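Local coordinates for UDP-N-acetylglucosamine 2-epimerase (Listeria monocytogenes, PDB 3OT5), which probably catalyses the reversible epimerisation of UDP-N-acetylglucosamine at C2 of the sugar, giving UDP-N-acetylmannosamine, at residues A[177-180]-A[181-185]. Residues are numbered along the deposited sequence; the frame is centred on the assembly and turned at random.
Sequences TKQA and KENLL
K178 and E182 meet one turn apart on the exposed side of the first turns of helix 178-186. The carboxylate atom OE1 of E182 lies alongside the lysine's aliphatic chain, 3.6 Å from CE of K178, while NZ of K178 stays 4.5 Å from that oxygen, beyond a salt bridge. With CG anti to the backbone N (chi1 -175°) and the rest of its chain extended, K178 carries its ammonium past the carboxylate rather than onto it. Beneath the pair, E182 N donates to K178 O at 2.9 Å. The same i to i+4 pattern joins N183 N to Q179 O and L184 N to A180 O; L184 also rests CG 3.4 Å from A180 O. T177, the N-cap, starts the ladder: its O accepts from K181 N, and with chi1 at 62° its OG1 takes A180 N at 3.2 Å and 164°, satisfying an amide that the first turn cannot. Further out, small A180 fits against S175 of strand 172-175, branched, apolar L184 packs against that strand and its neighbour 194-196, the amide of N183 supplies an N-H, from ND2, for a hydrogen bond to G147 O, and long K181 reaches a salt bridge with D400. Helix 178-186 is the crossover between these parallel strands, a beta-alpha-beta unit of a Rossmann-like domain. Chemically, a hydroxyl caps its start, while the K178-E182 attraction, probably screened by solvent, should add only modestly to the backbone bonds.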
# COMPACT_ATOMS: atom_id res chain seq x y z
N THR A 177 0.58 9.23 -8.07
CA THR A 177 0.81 9.12 -9.51
C THR A 177 0.39 10.36 -10.27
O THR A 177 -0.30 11.25 -9.74
CB THR A 177 0.00 7.95 -10.10
OG1 THR A 177 -1.40 8.19 -9.90
CG2 THR A 177 0.39 6.63 -9.43
N LYS A 178 0.80 10.40 -11.54
CA LYS A 178 0.47 11.49 -12.42
C LYS A 178 -1.06 11.56 -12.54
O LYS A 178 -1.64 12.65 -12.51
CB LYS A 178 1.13 11.31 -13.79
CG LYS A 178 0.92 12.51 -14.73
CD LYS A 178 1.59 12.29 -16.10
CE LYS A 178 1.35 13.49 -17.04
NZ LYS A 178 2.02 13.33 -18.38
N GLN A 179 -1.68 10.38 -12.64
CA GLN A 179 -3.14 10.25 -12.76
C GLN A 179 -3.86 10.90 -11.61
O GLN A 179 -4.81 11.63 -11.80
CB GLN A 179 -3.54 8.78 -12.81
CG GLN A 179 -5.06 8.51 -12.95
CD GLN A 179 -5.66 9.08 -14.23
OE1 GLN A 179 -5.88 10.29 -14.34
NE2 GLN A 179 -5.99 8.20 -15.17
N ALA A 180 -3.42 10.61 -10.39
CA ALA A 180 -4.03 11.18 -9.20
C ALA A 180 -3.92 12.70 -9.22
O ALA A 180 -4.82 13.41 -8.74
CB ALA A 180 -3.38 10.62 -7.93
N LYS A 181 -2.82 13.21 -9.77
CA LYS A 181 -2.61 14.65 -9.87
C LYS A 181 -3.62 15.22 -10.84
O LYS A 181 -4.28 16.21 -10.52
CB LYS A 181 -1.17 14.99 -10.30
CG LYS A 181 -0.92 16.49 -10.50
CD LYS A 181 0.57 16.81 -10.55
CE LYS A 181 0.83 18.31 -10.55
NZ LYS A 181 2.29 18.61 -10.35
N GLU A 182 -3.75 14.60 -12.01
CA GLU A 182 -4.71 15.04 -13.01
C GLU A 182 -6.14 15.05 -12.45
O GLU A 182 -6.91 15.94 -12.75
CB GLU A 182 -4.61 14.16 -14.25
CG GLU A 182 -3.31 14.35 -15.00
CD GLU A 182 -3.10 13.34 -16.10
OE1 GLU A 182 -2.26 13.60 -16.98
OE2 GLU A 182 -3.76 12.27 -16.08
N ASN A 183 -6.49 14.03 -11.68
CA ASN A 183 -7.81 13.98 -11.05
C ASN A 183 -8.03 15.23 -10.24
O ASN A 183 -9.09 15.85 -10.30
CB ASN A 183 -7.95 12.76 -10.14
CG ASN A 183 -7.96 11.45 -10.91
OD1 ASN A 183 -8.19 11.44 -12.12
ND2 ASN A 183 -7.74 10.36 -10.23
N LEU A 184 -7.01 15.62 -9.47
CA LEU A 184 -7.11 16.80 -8.64
C LEU A 184 -7.21 18.04 -9.50
O LEU A 184 -7.98 18.95 -9.19
CB LEU A 184 -5.94 16.86 -7.65
CG LEU A 184 -6.02 15.79 -6.55
CD1 LEU A 184 -4.68 15.62 -5.84
CD2 LEU A 184 -7.16 16.13 -5.56
N LEU A 185 -6.46 18.08 -10.60
CA LEU A 185 -6.51 19.23 -11.50
C LEU A 185 -7.89 19.37 -12.14
O LEU A 185 -8.38 20.49 -12.29
CB LEU A 185 -5.44 19.13 -12.59
CG LEU A 185 -4.00 19.27 -12.10
CD1 LEU A 185 -3.03 19.06 -13.27
CD2 LEU A 185 -3.78 20.63 -11.46